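Local coordinates for protein OLD nuclease (Thermus scotoductus, PDB 6P74) that degrades linear or supercoiled double-stranded DNA from 5' to 3' as a metal-dependent exonuclease and hydrolyses ATP in a DNA-stimulated manner, at residues K3-K8 against I16-G21; R11-I16 against D332-S337; A25-N30 against L323-K328; A69-V74 against R91-G96. All coordinates share one frame; numbering follows the deposited sequence.

Interaction 1: K3-K8 against I16-G21; sequences KRLQVK and IDLPLG
Arg4 and Asp17 form the charged part of this pairing. The guanidinium takes the carboxylate side-on, NE giving a hydrogen bond to Asp17 OD1 at 3.0 Å and NH2 one to OD2 at 3.0 Å, both on the syn side of their oxygens. The two flat groups lie only 11° apart, which lets one fork meet the other. An arginine chain extended from CG to NE, with CG anti to the backbone N (chi1 172°), is long enough to span the diagonal between non-paired positions. Gln6 stands beside Asp17, its CG 3.7 Å from OD1, while its OE1 accepts a hydrogen bond from His75.

Backbone bonds tie Leu5 to Leu18 in both directions, and Val7 N reaches Ile16 O; the return bond from Ile16 N is weak. Farther on, Leu20 N bonds to Lys3 O at 2.9 Å.

Val7 CB lies 3.7 Å from Ile16 CG1, and the CD2 methyls of Leu5 and Leu18 are 4.1 Å apart. Branched aliphatic residues suit this buried side, from which Leu5, Val7 and Ile16 pack on helix 34-45. Antiparallel pairing of two strands joined by a short turn makes this a beta hairpin in the N-terminal region of the ATPase domain, with Arg4, Gln6 and Asp17 on one face and aliphatic residues on the other.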
loop_
_atom_site.group_PDB
_atom_site.type_symbol
_atom_site.label_atom_id
_atom_site.label_comp_id
_atom_site.label_asym_id
_atom_site.label_seq_id
_atom_site.Cartn_x
_atom_site.Cartn_y
_atom_site.Cartn_z
ATOM N N LYS A 3 14.099 8.331 -19.394
ATOM C CA LYS A 3 15.296 9.146 -19.341
ATOM C C LYS A 3 15.403 9.983 -18.084
ATOM O O LYS A 3 16.512 10.371 -17.706
ATOM C CB LYS A 3 15.343 10.084 -20.557
ATOM C CG LYS A 3 15.842 9.429 -21.831
ATOM C CD LYS A 3 17.312 9.031 -21.668
ATOM C CE LYS A 3 17.908 8.585 -22.984
ATOM N NZ LYS A 3 19.370 8.367 -22.840
ATOM N N ARG A 4 14.293 10.266 -17.419
ATOM C CA ARG A 4 14.350 11.232 -16.342
ATOM C C ARG A 4 13.019 11.139 -15.631
ATOM O O ARG A 4 12.010 10.788 -16.252
ATOM C CB ARG A 4 14.683 12.620 -16.894
ATOM C CG ARG A 4 14.602 13.744 -15.912
ATOM C CD ARG A 4 15.015 15.026 -16.602
ATOM N NE ARG A 4 14.836 16.206 -15.755
ATOM C CZ ARG A 4 14.778 17.456 -16.212
ATOM N NH1 ARG A 4 14.879 17.696 -17.515
ATOM N NH2 ARG A 4 14.609 18.467 -15.369
ATOM N N LEU A 5 13.036 11.409 -14.326
ATOM C CA LEU A 5 11.838 11.406 -13.499
ATOM C C LEU A 5 11.874 12.661 -12.639
ATOM O O LEU A 5 12.900 12.957 -12.020
ATOM C CB LEU A 5 11.724 10.168 -12.609
ATOM C CG LEU A 5 10.643 10.232 -11.525
ATOM C CD1 LEU A 5 9.282 10.074 -12.147
ATOM C CD2 LEU A 5 10.873 9.159 -10.502
ATOM N N GLN A 6 10.765 13.396 -12.595
ATOM C CA GLN A 6 10.620 14.523 -11.679
ATOM C C GLN A 6 9.388 14.298 -10.822
ATOM O O GLN A 6 8.325 13.941 -11.337
ATOM C CB GLN A 6 10.516 15.852 -12.413
ATOM C CG GLN A 6 11.808 16.261 -13.076
ATOM C CD GLN A 6 11.609 17.280 -14.188
ATOM O OE1 GLN A 6 10.942 17.010 -15.198
ATOM N NE2 GLN A 6 12.189 18.461 -14.009
ATOM N N VAL A 7 9.536 14.480 -9.513
ATOM C CA VAL A 7 8.436 14.275 -8.588
ATOM C C VAL A 7 8.378 15.454 -7.635
ATOM O O VAL A 7 9.394 15.837 -7.047
ATOM C CB VAL A 7 8.586 12.953 -7.815
ATOM C CG1 VAL A 7 7.388 12.725 -6.927
ATOM C CG2 VAL A 7 8.738 11.802 -8.783
ATOM N N LYS A 8 7.194 16.037 -7.489
ATOM C CA LYS A 8 6.996 17.157 -6.583
ATOM C C LYS A 8 5.770 16.876 -5.736
ATOM O O LYS A 8 4.670 16.697 -6.271
ATOM C CB LYS A 8 6.825 18.477 -7.348
ATOM C CG LYS A 8 8.001 18.851 -8.230
ATOM C CD LYS A 8 7.857 20.275 -8.762
ATOM C CE LYS A 8 9.151 20.755 -9.422
ATOM N NZ LYS A 8 9.358 22.235 -9.306
ATOM N N ILE A 16 12.336 16.180 -6.387
ATOM C CA ILE A 16 13.421 15.280 -6.750
ATOM C C ILE A 16 13.457 15.266 -8.268
ATOM O O ILE A 16 12.442 15.442 -8.947
ATOM C CB ILE A 16 13.410 13.825 -6.226
ATOM C CG1 ILE A 16 12.109 13.150 -6.643
ATOM C CG2 ILE A 16 13.596 13.807 -4.712
ATOM C CD1 ILE A 16 12.220 11.660 -6.845
ATOM N N ASP A 17 14.646 15.000 -8.788
ATOM C CA ASP A 17 14.887 14.998 -10.224
ATOM C C ASP A 17 16.040 14.037 -10.493
ATOM O O ASP A 17 17.179 14.324 -10.112
ATOM C CB ASP A 17 15.205 16.420 -10.682
ATOM C CG ASP A 17 15.401 16.532 -12.176
ATOM O OD1 ASP A 17 15.388 15.487 -12.881
ATOM O OD2 ASP A 17 15.578 17.685 -12.639
ATOM N N LEU A 18 15.771 12.898 -11.126
ATOM C CA LEU A 18 16.920 12.036 -11.364
ATOM C C LEU A 18 16.958 11.518 -12.790
ATOM O O LEU A 18 15.914 11.273 -13.404
ATOM C CB LEU A 18 16.948 10.841 -10.394
ATOM C CG LEU A 18 15.823 9.827 -10.505
ATOM C CD1 LEU A 18 16.363 8.416 -10.251
ATOM C CD2 LEU A 18 14.761 10.183 -9.501
ATOM N N PRO A 19 18.153 11.330 -13.339
ATOM C CA PRO A 19 18.256 10.660 -14.639
ATOM C C PRO A 19 17.956 9.183 -14.500
ATOM O O PRO A 19 18.118 8.583 -13.430
ATOM C CB PRO A 19 19.712 10.885 -15.052
ATOM C CG PRO A 19 20.450 11.022 -13.700
ATOM C CD PRO A 19 19.466 11.750 -12.806
ATOM N N LEU A 20 17.492 8.603 -15.601
ATOM C CA LEU A 20 17.246 7.177 -15.695
ATOM C C LEU A 20 18.054 6.630 -16.860
ATOM O O LEU A 20 18.101 7.241 -17.925
ATOM C CB LEU A 20 15.762 6.885 -15.879
ATOM C CG LEU A 20 14.858 7.356 -14.738
ATOM C CD1 LEU A 20 13.405 7.229 -15.160
ATOM C CD2 LEU A 20 15.096 6.533 -13.506
ATOM N N GLY A 21 18.707 5.496 -16.644
ATOM C CA GLY A 21 19.507 4.874 -17.671
ATOM C C GLY A 21 19.115 3.433 -17.927
ATOM O O GLY A 21 18.190 2.889 -17.306
#

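Interaction 2: R11-I16 against D332-S337; sequences RCLEDI and DRVVVS
The corner of the N-terminal hairpin, where the chain turns at Glu14 and Asp15, meets the edge strand 334-337 of the mixed ATPase sheet, and Val334 packs against the residues on either end of that turn, Cys12, Leu13 and Ile16. Its CG1 lies on Leu13 CD2 at 3.7 Å, while its CG2 is 3.3 Å from the carbonyl oxygen of Cys12. Valine suits the spot because its two methyls diverge from CB: CG1 is anti to the backbone N (chi1 -179°) and faces Leu13, leaving the other branch for Cys12. Ile16 uses its CG2 branch here, touching Val336 CG2 at 4.0 Å.

No hydrogen bond crosses between the two segments; here they meet by packing and charge, where the antiparallel sheet approaches the mixed one and the N-terminal and C-terminal regions of the ATPase domain join. At Glu14 and Arg333 the chemistry becomes ionic. Glu14 OE2 forms a salt bridge with Arg333 NH1 at 3.1 Å, the side chains crossing at about a right angle and Glu14 CG lying over one face of the guanidinium. The other carboxylate oxygen, OE1, pairs with Arg68, so Glu14 is shared between two arginines. Asp15 runs alongside Arg333, its CB 3.3 Å from NH2; its OD2, at 4.3 Å from that nitrogen, is too far for a salt bridge.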
loop_
_atom_site.group_PDB
_atom_site.type_symbol
_atom_site.label_atom_id
_atom_site.label_comp_id
_atom_site.label_asym_id
_atom_site.label_seq_id
_atom_site.Cartn_x
_atom_site.Cartn_y
_atom_site.Cartn_z
ATOM N N ARG A 11 3.855 11.999 -1.596
ATOM C CA ARG A 11 4.244 11.299 -0.372
ATOM C C ARG A 11 5.475 11.949 0.255
ATOM O O ARG A 11 5.446 13.140 0.586
ATOM C CB ARG A 11 4.458 9.809 -0.659
ATOM C CG ARG A 11 3.135 9.085 -0.897
ATOM C CD ARG A 11 3.301 7.705 -1.516
ATOM N NE ARG A 11 2.057 7.245 -2.143
ATOM C CZ ARG A 11 1.851 6.008 -2.596
ATOM N NH1 ARG A 11 2.803 5.085 -2.485
ATOM N NH2 ARG A 11 0.688 5.687 -3.153
ATOM N N CYS A 12 6.559 11.196 0.425
ATOM C CA CYS A 12 7.751 11.763 1.043
ATOM C C CYS A 12 8.621 12.552 0.067
ATOM O O CYS A 12 9.586 13.186 0.510
ATOM C CB CYS A 12 8.579 10.658 1.716
ATOM S SG CYS A 12 9.088 9.283 0.649
ATOM N N LEU A 13 8.297 12.557 -1.232
ATOM C CA LEU A 13 9.147 13.175 -2.255
ATOM C C LEU A 13 8.695 14.613 -2.465
ATOM O O LEU A 13 7.823 14.901 -3.288
ATOM C CB LEU A 13 9.095 12.381 -3.557
ATOM C CG LEU A 13 9.436 10.890 -3.467
ATOM C CD1 LEU A 13 9.375 10.229 -4.835
ATOM C CD2 LEU A 13 10.806 10.699 -2.838
ATOM N N GLU A 14 9.313 15.539 -1.729
ATOM C CA GLU A 14 8.946 16.943 -1.871
ATOM C C GLU A 14 9.351 17.475 -3.236
ATOM O O GLU A 14 8.538 18.095 -3.938
ATOM C CB GLU A 14 9.574 17.775 -0.763
ATOM C CG GLU A 14 9.408 19.269 -0.963
ATOM C CD GLU A 14 9.507 20.055 0.331
ATOM O OE1 GLU A 14 8.684 20.977 0.517
ATOM O OE2 GLU A 14 10.398 19.759 1.162
ATOM N N ASP A 15 10.596 17.223 -3.638
ATOM C CA ASP A 15 11.102 17.697 -4.925
ATOM C C ASP A 15 12.264 16.740 -5.178
ATOM O O ASP A 15 13.090 16.519 -4.285
ATOM C CB ASP A 15 11.393 19.195 -4.865
ATOM C CG ASP A 15 11.820 19.762 -6.214
ATOM O OD1 ASP A 15 12.254 18.983 -7.086
ATOM O OD2 ASP A 15 11.721 20.992 -6.408
ATOM N N ILE A 16 12.336 16.180 -6.387
ATOM C CA ILE A 16 13.421 15.280 -6.750
ATOM C C ILE A 16 13.457 15.266 -8.268
ATOM O O ILE A 16 12.442 15.442 -8.947
ATOM C CB ILE A 16 13.410 13.825 -6.226
ATOM C CG1 ILE A 16 12.109 13.150 -6.643
ATOM C CG2 ILE A 16 13.596 13.807 -4.712
ATOM C CD1 ILE A 16 12.220 11.660 -6.845
ATOM N N ASP A 332 14.388 15.616 7.023
ATOM C CA ASP A 332 13.440 14.643 6.466
ATOM C C ASP A 332 13.102 14.948 5.013
ATOM O O ASP A 332 12.023 14.597 4.527
ATOM C CB ASP A 332 12.150 14.552 7.290
ATOM C CG ASP A 332 12.236 13.525 8.402
ATOM O OD1 ASP A 332 13.123 12.643 8.333
ATOM O OD2 ASP A 332 11.412 13.605 9.348
ATOM N N ARG A 333 14.018 15.622 4.329
ATOM C CA ARG A 333 13.868 15.979 2.928
ATOM C C ARG A 333 14.551 14.898 2.102
ATOM O O ARG A 333 15.732 14.590 2.333
ATOM C CB ARG A 333 14.474 17.361 2.671
ATOM C CG ARG A 333 14.700 17.700 1.213
ATOM C CD ARG A 333 14.038 19.018 0.832
ATOM N NE ARG A 333 14.077 19.227 -0.618
ATOM C CZ ARG A 333 13.411 20.178 -1.269
ATOM N NH1 ARG A 333 12.634 21.028 -0.607
ATOM N NH2 ARG A 333 13.520 20.279 -2.589
ATOM N N VAL A 334 13.815 14.306 1.155
ATOM C CA VAL A 334 14.416 13.251 0.338
ATOM C C VAL A 334 15.342 13.880 -0.689
ATOM O O VAL A 334 14.991 14.856 -1.365
ATOM C CB VAL A 334 13.361 12.366 -0.337
ATOM C CG1 VAL A 334 14.072 11.282 -1.152
ATOM C CG2 VAL A 334 12.484 11.723 0.695
ATOM N N VAL A 335 16.524 13.311 -0.796
ATOM C CA VAL A 335 17.609 13.782 -1.632
ATOM C C VAL A 335 18.098 12.562 -2.386
ATOM O O VAL A 335 18.190 11.478 -1.804
ATOM C CB VAL A 335 18.730 14.415 -0.770
ATOM C CG1 VAL A 335 20.009 14.597 -1.552
ATOM C CG2 VAL A 335 18.250 15.749 -0.198
ATOM N N VAL A 336 18.346 12.709 -3.682
ATOM C CA VAL A 336 18.867 11.624 -4.507
ATOM C C VAL A 336 20.254 12.004 -4.990
ATOM O O VAL A 336 20.468 13.133 -5.440
ATOM C CB VAL A 336 17.954 11.335 -5.705
ATOM C CG1 VAL A 336 18.512 10.165 -6.512
ATOM C CG2 VAL A 336 16.541 11.080 -5.242
ATOM N N SER A 337 21.188 11.056 -4.929
ATOM C CA SER A 337 22.569 11.261 -5.343
ATOM C C SER A 337 22.933 10.273 -6.436
ATOM O O SER A 337 22.415 9.155 -6.469
ATOM C CB SER A 337 23.565 11.062 -4.170
ATOM O OG SER A 337 23.094 11.698 -3.005
#

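Interaction 3: A25-N30 against L323-K328; sequences AIVGPN and LRLVRK. With SO4 (sulfate ion), chain H.
Val27 O receives the shortest hydrogen bond across this contact, from Val326 N at 2.7 Å, nearly along the C=O axis. Two further bonds complete the ladder: Val27 N to Arg324 O at 2.8 Å, almost straight at 171°, and Arg324 N to Ala25 O at 2.9 Å. The strands run parallel, with Ala25, Ile26 and Val27 beside Leu323, Arg324 and Leu325.

On one face Val27 CG2 meets Leu325 CD1 at 3.6 Å, the chains crossing obliquely. This CG2 branch lies between the backbone N and the carbonyl carbon, the crowded position. On the other face Ile26 CG2 packs on Val326 CG2 at 3.8 Å, and helix 34-45 covers these beta-branched residues. Arg324, though buried, has its guanidinium occupied: NH1 bonds to Leu323 O and Glu321 O, while NE bonds to Pro19 O.

Beyond the ladder, Gly28 CA approaches Val326 O to 3.2 Å. A CB there would run into that oxygen, and the backbone angles also disfavour one, so glycine fits. Pro29 CD comes 3.4 Å from the same oxygen, Val326 O. Lys328 N donates to a sulfate ion, probably from the crystallisation liquor. Gly28 O, in turn, accepts a bond from Lys34, one of the residues inferred to bind ATP. Strand 23-27, the loop from Gly28 and helix 34-45 are consistent with the P-loop (Walker A) of a P-loop NTPase, here of ABC type.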
loop_
_atom_site.group_PDB
_atom_site.type_symbol
_atom_site.label_atom_id
_atom_site.label_comp_id
_atom_site.label_asym_id
_atom_site.label_seq_id
_atom_site.Cartn_x
_atom_site.Cartn_y
_atom_site.Cartn_z
ATOM N N ALA A 25 19.928 1.437 -10.730
ATOM C CA ALA A 25 19.959 0.697 -9.473
ATOM C C ALA A 25 19.767 1.710 -8.359
ATOM O O ALA A 25 20.631 2.569 -8.137
ATOM C CB ALA A 25 21.274 -0.063 -9.291
ATOM N N ILE A 26 18.648 1.603 -7.655
ATOM C CA ILE A 26 18.232 2.596 -6.674
ATOM C C ILE A 26 18.433 2.008 -5.286
ATOM O O ILE A 26 17.830 0.983 -4.951
ATOM C CB ILE A 26 16.773 3.005 -6.893
ATOM C CG1 ILE A 26 16.563 3.407 -8.367
ATOM C CG2 ILE A 26 16.389 4.061 -5.899
ATOM C CD1 ILE A 26 15.205 4.031 -8.656
ATOM N N VAL A 27 19.282 2.650 -4.479
ATOM C CA VAL A 27 19.620 2.165 -3.144
ATOM C C VAL A 27 19.416 3.281 -2.127
ATOM O O VAL A 27 19.356 4.466 -2.468
ATOM C CB VAL A 27 21.065 1.646 -3.061
ATOM C CG1 VAL A 27 21.395 0.815 -4.274
ATOM C CG2 VAL A 27 22.017 2.817 -2.935
ATOM N N GLY A 28 19.328 2.886 -0.862
ATOM C CA GLY A 28 19.101 3.809 0.225
ATOM C C GLY A 28 18.282 3.146 1.312
ATOM O O GLY A 28 17.740 2.055 1.118
ATOM N N PRO A 29 18.169 3.786 2.474
ATOM C CA PRO A 29 17.454 3.165 3.599
ATOM C C PRO A 29 15.943 3.107 3.382
ATOM O O PRO A 29 15.357 3.770 2.518
ATOM C CB PRO A 29 17.804 4.067 4.783
ATOM C CG PRO A 29 19.073 4.759 4.365
ATOM C CD PRO A 29 18.878 5.002 2.891
ATOM N N ASN A 30 15.313 2.298 4.234
ATOM C CA ASN A 30 13.891 1.992 4.125
ATOM C C ASN A 30 13.030 3.167 4.574
ATOM O O ASN A 30 13.206 3.701 5.677
ATOM C CB ASN A 30 13.558 0.753 4.958
ATOM C CG ASN A 30 14.120 -0.515 4.355
ATOM O OD1 ASN A 30 14.365 -0.578 3.148
ATOM N ND2 ASN A 30 14.318 -1.526 5.181
ATOM N N LEU A 323 23.988 3.932 -10.486
ATOM C CA LEU A 323 23.687 4.124 -9.079
ATOM C C LEU A 323 22.882 5.383 -8.824
ATOM O O LEU A 323 23.209 6.464 -9.332
ATOM C CB LEU A 323 24.984 4.165 -8.277
ATOM C CG LEU A 323 25.683 2.804 -8.209
ATOM C CD1 LEU A 323 27.027 2.894 -7.498
ATOM C CD2 LEU A 323 24.766 1.752 -7.565
ATOM N N ARG A 324 21.823 5.223 -8.035
ATOM C CA ARG A 324 21.055 6.318 -7.462
ATOM C C ARG A 324 20.894 6.015 -5.986
ATOM O O ARG A 324 20.340 4.966 -5.632
ATOM C CB ARG A 324 19.662 6.457 -8.108
ATOM C CG ARG A 324 19.616 6.404 -9.620
ATOM C CD ARG A 324 20.213 7.654 -10.227
ATOM N NE ARG A 324 20.073 7.601 -11.673
ATOM C CZ ARG A 324 20.990 7.107 -12.492
ATOM N NH1 ARG A 324 22.143 6.642 -12.005
ATOM N NH2 ARG A 324 20.748 7.082 -13.792
ATOM N N LEU A 325 21.340 6.927 -5.127
ATOM C CA LEU A 325 21.251 6.731 -3.679
ATOM C C LEU A 325 20.243 7.716 -3.096
ATOM O O LEU A 325 20.353 8.928 -3.312
ATOM C CB LEU A 325 22.634 6.869 -3.031
ATOM C CG LEU A 325 22.798 6.898 -1.508
ATOM C CD1 LEU A 325 22.173 5.707 -0.840
ATOM C CD2 LEU A 325 24.280 6.942 -1.176
ATOM N N VAL A 326 19.251 7.190 -2.379
ATOM C CA VAL A 326 18.080 7.949 -1.936
ATOM C C VAL A 326 18.049 7.945 -0.413
ATOM O O VAL A 326 18.137 6.880 0.208
ATOM C CB VAL A 326 16.769 7.364 -2.503
ATOM C CG1 VAL A 326 15.536 8.152 -2.000
ATOM C CG2 VAL A 326 16.786 7.354 -4.014
ATOM N N ARG A 327 17.920 9.127 0.190
ATOM C CA ARG A 327 17.845 9.189 1.645
ATOM C C ARG A 327 17.306 10.543 2.083
ATOM O O ARG A 327 17.242 11.493 1.293
ATOM C CB ARG A 327 19.208 8.903 2.282
ATOM C CG ARG A 327 20.144 10.042 2.265
ATOM C CD ARG A 327 21.538 9.540 2.472
ATOM N NE ARG A 327 22.381 10.127 1.448
ATOM C CZ ARG A 327 23.653 9.832 1.242
ATOM N NH1 ARG A 327 24.282 8.933 1.997
ATOM N NH2 ARG A 327 24.282 10.454 0.259
ATOM N N LYS A 328 16.881 10.604 3.350
ATOM C CA LYS A 328 16.343 11.824 3.934
ATOM C C LYS A 328 17.461 12.594 4.627
ATOM O O LYS A 328 18.283 12.007 5.336
ATOM C CB LYS A 328 15.216 11.508 4.926
ATOM C CG LYS A 328 13.971 10.875 4.289
ATOM C CD LYS A 328 12.775 10.736 5.266
ATOM C CE LYS A 328 11.536 10.122 4.555
ATOM N NZ LYS A 328 10.235 10.231 5.288
HETATM S S SO4 H . 18.504 8.257 6.330
HETATM O O1 SO4 H . 19.653 9.100 6.643
HETATM O O2 SO4 H . 18.804 7.511 5.117
HETATM O O3 SO4 H . 18.233 7.324 7.422
HETATM O O4 SO4 H . 17.331 9.094 6.102
#

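Interaction 4: A69-V74 against R91-G96; sequences AIEITV and RLTCKG
Strands 70-74 and 91-96 run antiparallel at 171°, with Ile70-Cys94 and Ile72-Leu92 as hydrogen-bonded pairs; of their four backbone bonds, Leu92 N to Ile72 O is the shortest at 2.7 Å. Glu71-Thr93 and Thr73-Arg91 are the non-hydrogen-bonded pairs between and beyond them.

Arg91 dominates the polar face. Its CG lies 3.3 Å from Thr73 OG1, the two side chains running side by side, and its chain then bends at chi3 (-68°), which sets NE. Glu71 OE2 comes 3.6 Å from Arg91 CD and 3.7 Å from NE. This is a long salt bridge: carboxylate and guanidinium are turned 89° apart and the oxygen sits well out of the guanidinium plane. At the other end of the pairing, Ala69 CB touches Lys95 CB at 3.6 Å; alanine's small side chain lets the lysine stem come close.

The opposite face carries Ile70, Ile72, Leu92 and Cys94, with the CB atoms of Ile70 and Cys94 4.2 Å apart. The two strands are thus held mainly by four backbone bonds, while the apolar face packs on helix 34-45 and Phe55. The Glu71-Arg91 pair, having no N-H pointed at the oxygen, is an undirected attraction, while Arg91 NH1 makes its salt bridge with Glu106 of strand 100-109.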
loop_
_atom_site.group_PDB
_atom_site.type_symbol
_atom_site.label_atom_id
_atom_site.label_comp_id
_atom_site.label_asym_id
_atom_site.label_seq_id
_atom_site.Cartn_x
_atom_site.Cartn_y
_atom_site.Cartn_z
ATOM N N ALA A 69 0.272 20.818 -5.114
ATOM C CA ALA A 69 -0.064 19.968 -6.243
ATOM C C ALA A 69 0.969 18.858 -6.375
ATOM O O ALA A 69 2.174 19.124 -6.417
ATOM C CB ALA A 69 -0.136 20.783 -7.535
ATOM N N ILE A 70 0.491 17.618 -6.432
ATOM C CA ILE A 70 1.344 16.506 -6.825
ATOM C C ILE A 70 1.686 16.628 -8.307
ATOM O O ILE A 70 0.809 16.874 -9.145
ATOM C CB ILE A 70 0.647 15.174 -6.518
ATOM C CG1 ILE A 70 0.479 15.013 -5.003
ATOM C CG2 ILE A 70 1.417 14.017 -7.137
ATOM C CD1 ILE A 70 -0.494 13.905 -4.586
ATOM N N GLU A 71 2.966 16.448 -8.638
ATOM C CA GLU A 71 3.451 16.548 -10.014
ATOM C C GLU A 71 4.461 15.437 -10.272
ATOM O O GLU A 71 5.518 15.412 -9.641
ATOM C CB GLU A 71 4.113 17.903 -10.263
ATOM C CG GLU A 71 3.321 18.902 -11.042
ATOM C CD GLU A 71 4.170 20.106 -11.405
ATOM O OE1 GLU A 71 4.147 21.113 -10.661
ATOM O OE2 GLU A 71 4.887 20.030 -12.424
ATOM N N ILE A 72 4.167 14.545 -11.212
ATOM C CA ILE A 72 5.124 13.530 -11.632
ATOM C C ILE A 72 5.346 13.665 -13.134
ATOM O O ILE A 72 4.404 13.531 -13.923
ATOM C CB ILE A 72 4.656 12.117 -11.270
ATOM C CG1 ILE A 72 4.369 12.033 -9.775
ATOM C CG2 ILE A 72 5.721 11.129 -11.643
ATOM C CD1 ILE A 72 3.505 10.873 -9.388
ATOM N N THR A 73 6.595 13.908 -13.528
ATOM C CA THR A 73 6.960 14.065 -14.931
ATOM C C THR A 73 7.924 12.949 -15.323
ATOM O O THR A 73 8.981 12.796 -14.703
ATOM C CB THR A 73 7.598 15.440 -15.176
ATOM O OG1 THR A 73 6.704 16.476 -14.755
ATOM C CG2 THR A 73 7.916 15.627 -16.648
ATOM N N VAL A 74 7.574 12.175 -16.349
ATOM C CA VAL A 74 8.455 11.128 -16.857
ATOM C C VAL A 74 8.883 11.490 -18.272
ATOM O O VAL A 74 8.038 11.716 -19.143
ATOM C CB VAL A 74 7.785 9.751 -16.831
ATOM C CG1 VAL A 74 8.813 8.690 -17.121
ATOM C CG2 VAL A 74 7.136 9.513 -15.491
ATOM N N ARG A 91 3.342 14.500 -17.995
ATOM C CA ARG A 91 3.287 15.152 -16.688
ATOM C C ARG A 91 1.940 14.864 -16.045
ATOM O O ARG A 91 0.901 15.283 -16.566
ATOM C CB ARG A 91 3.507 16.663 -16.768
ATOM C CG ARG A 91 3.546 17.278 -15.382
ATOM C CD ARG A 91 3.224 18.747 -15.364
ATOM N NE ARG A 91 4.262 19.541 -16.005
ATOM C CZ ARG A 91 4.032 20.421 -16.974
ATOM N NH1 ARG A 91 2.790 20.626 -17.405
ATOM N NH2 ARG A 91 5.039 21.108 -17.503
ATOM N N LEU A 92 1.965 14.161 -14.909
ATOM C CA LEU A 92 0.757 13.799 -14.181
ATOM C C LEU A 92 0.616 14.750 -13.003
ATOM O O LEU A 92 1.523 14.849 -12.167
ATOM C CB LEU A 92 0.802 12.345 -13.706
ATOM C CG LEU A 92 -0.434 11.829 -12.953
ATOM C CD1 LEU A 92 -1.648 11.858 -13.839
ATOM C CD2 LEU A 92 -0.211 10.414 -12.423
ATOM N N THR A 93 -0.500 15.467 -12.953
ATOM C CA THR A 93 -0.758 16.417 -11.885
ATOM C C THR A 93 -2.000 15.981 -11.128
ATOM O O THR A 93 -2.977 15.526 -11.729
ATOM C CB THR A 93 -0.950 17.846 -12.423
ATOM O OG1 THR A 93 0.162 18.216 -13.250
ATOM C CG2 THR A 93 -1.055 18.828 -11.272
ATOM N N CYS A 94 -1.959 16.107 -9.805
ATOM C CA CYS A 94 -3.146 15.926 -8.976
ATOM C C CYS A 94 -3.203 17.074 -7.983
ATOM O O CYS A 94 -2.343 17.178 -7.102
ATOM C CB CYS A 94 -3.131 14.584 -8.254
ATOM S SG CYS A 94 -4.592 14.332 -7.217
ATOM N N LYS A 95 -4.218 17.923 -8.118
ATOM C CA LYS A 95 -4.355 19.105 -7.280
ATOM C C LYS A 95 -5.834 19.364 -7.057
ATOM O O LYS A 95 -6.693 18.561 -7.432
ATOM C CB LYS A 95 -3.667 20.316 -7.925
ATOM C CG LYS A 95 -4.291 20.741 -9.241
ATOM C CD LYS A 95 -3.485 21.831 -9.914
ATOM C CE LYS A 95 -3.932 22.018 -11.350
ATOM N NZ LYS A 95 -3.176 23.110 -12.025
ATOM N N GLY A 96 -6.130 20.503 -6.459
ATOM C CA GLY A 96 -7.507 20.887 -6.278
ATOM C C GLY A 96 -7.601 21.979 -5.243
ATOM O O GLY A 96 -6.662 22.201 -4.471
#

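Interaction 1 links interactions 2 and 4. It shares Ile16 with interaction 2, where Val7 CG1 lies 3.8 Å from Leu13 CB, and strand 2-10 also borders strand 70-76, Gln6 O meeting Thr73 N at 2.8 Å. Interactions 2 and 3 join within the mixed sheet: Val335 N is 2.9 Å from Arg327 O, and Val334 packs on Val326. Arg324 connects interactions 1 and 3, its NE 2.8 Å from Pro19 O. The inferred ATP site lies beside these two sheets, the side chains of Cys12 and Val326 each being about 4 Å from Gly33. Interaction 4 is more remote, its centre about 23 Å from that of interaction 3.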